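Local coordinates for tryptophane-5-halogenase (Microbispora sp. ATCC PTA-5024, PDB 5UAO), which probably uses reduced flavin to chlorinate a tryptophan of the NAI-107 lanthipeptide at position 5 of its indole, at residues Asp257-Lys271 with Trp285-Phe299. Residues are numbered along the deposited sequence; the frame is centred on the assembly and turned at random.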
# COMPACT_ATOMS: atom_id res chain seq x y z
N ASP A 257 25.31 -12.67 -13.60
CA ASP A 257 25.82 -11.44 -14.15
C ASP A 257 26.10 -11.45 -15.63
O ASP A 257 26.71 -10.50 -16.15
CB ASP A 257 27.15 -11.09 -13.43
CG ASP A 257 28.17 -12.21 -13.51
OD1 ASP A 257 27.90 -13.34 -13.99
OD2 ASP A 257 29.31 -11.94 -13.13
N ALA A 258 25.71 -12.52 -16.33
CA ALA A 258 25.98 -12.67 -17.74
C ALA A 258 24.91 -13.51 -18.38
O ALA A 258 24.27 -14.31 -17.70
CB ALA A 258 27.38 -13.30 -17.97
N ALA A 259 24.73 -13.31 -19.70
CA ALA A 259 23.90 -14.15 -20.51
C ALA A 259 24.50 -14.41 -21.88
O ALA A 259 25.01 -13.50 -22.57
CB ALA A 259 22.54 -13.50 -20.69
N VAL A 260 24.37 -15.64 -22.32
CA VAL A 260 24.71 -16.02 -23.68
C VAL A 260 23.36 -16.18 -24.42
O VAL A 260 22.53 -17.03 -24.08
CB VAL A 260 25.44 -17.38 -23.74
CG1 VAL A 260 25.68 -17.75 -25.19
CG2 VAL A 260 26.79 -17.30 -23.08
N THR A 261 23.21 -15.46 -25.50
CA THR A 261 21.99 -15.55 -26.26
C THR A 261 22.12 -16.32 -27.58
O THR A 261 23.23 -16.44 -28.19
CB THR A 261 21.45 -14.12 -26.57
OG1 THR A 261 22.37 -13.38 -27.40
CG2 THR A 261 21.17 -13.40 -25.28
N GLY A 262 20.98 -16.81 -28.06
CA GLY A 262 20.97 -17.50 -29.34
C GLY A 262 19.54 -17.75 -29.81
O GLY A 262 18.62 -17.37 -29.11
N THR A 263 19.35 -18.34 -31.00
CA THR A 263 18.00 -18.66 -31.50
C THR A 263 17.92 -20.13 -31.84
O THR A 263 18.95 -20.74 -32.21
CB THR A 263 17.60 -17.81 -32.77
OG1 THR A 263 18.44 -18.18 -33.85
CG2 THR A 263 17.75 -16.28 -32.54
N LEU A 264 16.73 -20.66 -31.78
CA LEU A 264 16.45 -22.07 -32.04
C LEU A 264 15.14 -22.20 -32.86
O LEU A 264 14.12 -21.59 -32.54
CB LEU A 264 16.22 -22.76 -30.71
CG LEU A 264 16.06 -24.30 -30.68
CD1 LEU A 264 17.31 -25.05 -31.17
CD2 LEU A 264 15.66 -24.77 -29.30
N ALA A 265 15.17 -22.97 -33.92
CA ALA A 265 14.00 -23.16 -34.76
C ALA A 265 12.89 -23.79 -33.99
O ALA A 265 13.15 -24.63 -33.15
CB ALA A 265 14.37 -24.04 -35.95
N HIS A 266 11.64 -23.44 -34.29
CA HIS A 266 10.48 -24.06 -33.58
C HIS A 266 9.43 -24.73 -34.51
O HIS A 266 8.39 -25.18 -34.04
CB HIS A 266 9.75 -23.03 -32.68
CG HIS A 266 9.38 -21.74 -33.35
ND1 HIS A 266 9.08 -21.66 -34.69
CD2 HIS A 266 9.26 -20.47 -32.87
CE1 HIS A 266 8.82 -20.40 -35.02
NE2 HIS A 266 8.90 -19.67 -33.93
N GLY A 267 9.70 -24.77 -35.81
CA GLY A 267 8.78 -25.37 -36.77
C GLY A 267 7.54 -24.52 -37.08
O GLY A 267 6.63 -25.01 -37.77
N GLY A 268 7.49 -23.26 -36.63
CA GLY A 268 6.23 -22.50 -36.56
C GLY A 268 5.26 -22.80 -35.42
O GLY A 268 4.17 -22.21 -35.36
N HIS A 269 5.62 -23.71 -34.52
CA HIS A 269 4.85 -23.97 -33.32
C HIS A 269 5.20 -22.96 -32.21
O HIS A 269 6.35 -22.93 -31.70
CB HIS A 269 5.06 -25.44 -32.89
CG HIS A 269 4.79 -26.40 -34.01
ND1 HIS A 269 3.52 -26.84 -34.34
CD2 HIS A 269 5.62 -26.89 -34.98
CE1 HIS A 269 3.58 -27.60 -35.42
NE2 HIS A 269 4.85 -27.65 -35.83
N LEU A 270 4.23 -22.10 -31.83
CA LEU A 270 4.53 -20.92 -31.00
C LEU A 270 3.97 -21.20 -29.60
O LEU A 270 2.76 -21.25 -29.40
CB LEU A 270 4.01 -19.60 -31.60
CG LEU A 270 4.24 -19.37 -33.09
CD1 LEU A 270 3.63 -18.06 -33.55
CD2 LEU A 270 5.72 -19.37 -33.42
N LYS A 271 4.87 -21.49 -28.65
CA LYS A 271 4.46 -21.67 -27.26
C LYS A 271 3.88 -20.37 -26.67
O LYS A 271 4.46 -19.29 -26.84
CB LYS A 271 5.64 -22.17 -26.40
CG LYS A 271 6.10 -23.57 -26.77
CD LYS A 271 7.44 -23.93 -26.10
CE LYS A 271 8.61 -23.16 -26.70
NZ LYS A 271 9.14 -23.64 -27.98
N TRP A 285 16.12 -18.71 -20.62
CA TRP A 285 14.78 -18.30 -21.13
C TRP A 285 14.58 -18.83 -22.51
O TRP A 285 15.56 -18.97 -23.27
CB TRP A 285 14.59 -16.79 -21.12
CG TRP A 285 15.26 -15.96 -22.20
CD1 TRP A 285 14.90 -15.86 -23.52
CD2 TRP A 285 16.35 -15.06 -22.03
NE1 TRP A 285 15.72 -14.96 -24.17
CE2 TRP A 285 16.58 -14.43 -23.25
CE3 TRP A 285 17.13 -14.73 -20.96
CZ2 TRP A 285 17.60 -13.48 -23.42
CZ3 TRP A 285 18.13 -13.75 -21.12
CH2 TRP A 285 18.38 -13.20 -22.32
N THR A 286 13.30 -19.03 -22.84
CA THR A 286 12.86 -19.31 -24.19
C THR A 286 11.66 -18.41 -24.47
O THR A 286 10.60 -18.56 -23.82
CB THR A 286 12.41 -20.78 -24.38
OG1 THR A 286 13.48 -21.69 -24.10
CG2 THR A 286 12.00 -21.02 -25.84
N ILE A 287 11.85 -17.46 -25.39
CA ILE A 287 10.87 -16.44 -25.75
C ILE A 287 10.53 -16.64 -27.24
O ILE A 287 11.37 -16.31 -28.11
CB ILE A 287 11.44 -15.01 -25.46
CG1 ILE A 287 11.55 -14.80 -23.95
CG2 ILE A 287 10.58 -13.95 -26.11
CD1 ILE A 287 12.33 -13.57 -23.55
N PRO A 288 9.33 -17.15 -27.56
CA PRO A 288 8.92 -17.35 -28.97
C PRO A 288 8.74 -16.04 -29.73
O PRO A 288 8.12 -15.11 -29.20
CB PRO A 288 7.57 -18.04 -28.82
CG PRO A 288 7.76 -18.86 -27.60
CD PRO A 288 8.45 -17.92 -26.66
N THR A 289 9.29 -15.97 -30.94
CA THR A 289 8.89 -14.97 -31.95
C THR A 289 8.31 -15.73 -33.16
O THR A 289 8.39 -16.97 -33.18
CB THR A 289 10.04 -14.05 -32.41
OG1 THR A 289 10.95 -14.81 -33.22
CG2 THR A 289 10.78 -13.44 -31.24
N PRO A 290 7.68 -15.03 -34.13
CA PRO A 290 7.10 -15.86 -35.22
C PRO A 290 8.18 -16.62 -36.01
O PRO A 290 7.93 -17.74 -36.42
CB PRO A 290 6.30 -14.84 -36.09
CG PRO A 290 5.97 -13.72 -35.11
CD PRO A 290 7.20 -13.64 -34.20
N GLU A 291 9.38 -16.11 -36.08
CA GLU A 291 10.41 -16.70 -36.95
C GLU A 291 11.22 -17.81 -36.23
O GLU A 291 11.63 -18.74 -36.87
CB GLU A 291 11.31 -15.62 -37.63
CG GLU A 291 12.20 -14.78 -36.73
CD GLU A 291 11.49 -13.57 -36.03
OE1 GLU A 291 10.22 -13.37 -36.23
OE2 GLU A 291 12.22 -12.84 -35.23
N SER A 292 11.40 -17.73 -34.91
CA SER A 292 12.16 -18.69 -34.11
C SER A 292 12.01 -18.46 -32.58
O SER A 292 11.45 -17.46 -32.16
CB SER A 292 13.63 -18.57 -34.45
OG SER A 292 14.11 -17.30 -34.01
N ASP A 293 12.50 -19.40 -31.79
CA ASP A 293 12.63 -19.24 -30.34
C ASP A 293 13.92 -18.45 -30.06
O ASP A 293 14.98 -18.76 -30.60
CB ASP A 293 12.64 -20.55 -29.63
CG ASP A 293 11.25 -21.17 -29.48
OD1 ASP A 293 10.24 -20.46 -29.51
OD2 ASP A 293 11.17 -22.37 -29.17
N HIS A 294 13.79 -17.39 -29.23
CA HIS A 294 14.92 -16.61 -28.74
C HIS A 294 15.28 -17.11 -27.32
O HIS A 294 14.46 -17.18 -26.42
CB HIS A 294 14.61 -15.16 -28.72
CG HIS A 294 14.49 -14.56 -30.07
ND1 HIS A 294 14.43 -13.19 -30.25
CD2 HIS A 294 14.44 -15.10 -31.31
CE1 HIS A 294 14.41 -12.92 -31.55
NE2 HIS A 294 14.31 -14.06 -32.20
N LEU A 295 16.54 -17.48 -27.16
CA LEU A 295 16.98 -18.08 -25.92
C LEU A 295 18.08 -17.23 -25.26
O LEU A 295 18.86 -16.55 -25.93
CB LEU A 295 17.49 -19.50 -26.20
CG LEU A 295 16.44 -20.58 -26.19
CD1 LEU A 295 15.52 -20.52 -27.37
CD2 LEU A 295 17.14 -21.92 -26.24
N GLY A 296 18.20 -17.37 -23.94
CA GLY A 296 19.31 -16.80 -23.21
C GLY A 296 19.62 -17.52 -21.92
O GLY A 296 18.76 -17.67 -21.04
N TYR A 297 20.85 -17.99 -21.82
CA TYR A 297 21.36 -18.62 -20.60
C TYR A 297 22.01 -17.55 -19.73
O TYR A 297 23.08 -17.01 -20.02
CB TYR A 297 22.36 -19.70 -20.98
CG TYR A 297 22.98 -20.46 -19.88
CD1 TYR A 297 22.56 -20.33 -18.55
CD2 TYR A 297 23.94 -21.45 -20.17
CE1 TYR A 297 23.15 -21.09 -17.55
CE2 TYR A 297 24.49 -22.21 -19.18
CZ TYR A 297 24.07 -22.06 -17.89
OH TYR A 297 24.63 -22.84 -16.90
N VAL A 298 21.25 -17.21 -18.71
CA VAL A 298 21.66 -16.31 -17.66
C VAL A 298 22.45 -17.13 -16.63
O VAL A 298 21.95 -18.09 -16.05
CB VAL A 298 20.38 -15.69 -16.98
CG1 VAL A 298 20.72 -14.94 -15.70
CG2 VAL A 298 19.67 -14.73 -17.94
N PHE A 299 23.65 -16.71 -16.37
CA PHE A 299 24.57 -17.51 -15.50
C PHE A 299 25.40 -16.61 -14.59
O PHE A 299 25.54 -15.41 -14.87
CB PHE A 299 25.51 -18.42 -16.36
CG PHE A 299 26.41 -17.71 -17.32
CD1 PHE A 299 25.94 -17.32 -18.58
CD2 PHE A 299 27.73 -17.51 -17.05
CE1 PHE A 299 26.79 -16.69 -19.48
CE2 PHE A 299 28.58 -16.84 -17.93
CZ PHE A 299 28.12 -16.45 -19.16
O HOH W 1 12.15 -21.47 -36.55
O HOH W 2 7.73 -21.68 -29.63
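With CG between its backbone N and carbonyl carbon (chi1 60°), Phe299 swings its ring over Ala258 CB; the same torsion in His266 (51°) carries its ring to Thr289 O. Between these two ends, strands 258-264 and 293-299 pair antiparallel in the mixed sheet of this flavin-dependent halogenase, and a classic beta bulge ends the pairing: Asp257 N and Ala258 N both donate to Phe299 O. Beside the bulge, Ala258 CB makes a CH-pi contact with one face of the Phe299 ring, 3.8 Å from its centroid, while Val260 CG2 touches CE1. Helix 306-316 covers this side through Ala309 and Met313. On the other face of the sheet, Thr261 CG2 lies 4.0 Å from Trp285 CZ2, and Ala259 CB comes near CZ3; Ala259 and Trp285 both touch the FAD. Past Leu264 the chain makes a type I' turn, His266 to His269. Here His266 NE2 donates to Thr289 O at 2.8 Å, the acceptor in the ring plane, and Ser292 CA covers one face in a CH-pi contact; Gly268 N donates to ND1. Losing the ring to an alanine here is likely to leave Thr289 O without its side-chain donor and Gly268 N without ND1. Lys271, bent at chi3 and chi4, brings NZ to Asp293 OD2 at 2.7 Å in a salt bridge on its syn lone pair, and a water bonded to NZ, Lys271 N and His269 O donates to Asp293 OD1 at 2.8 Å.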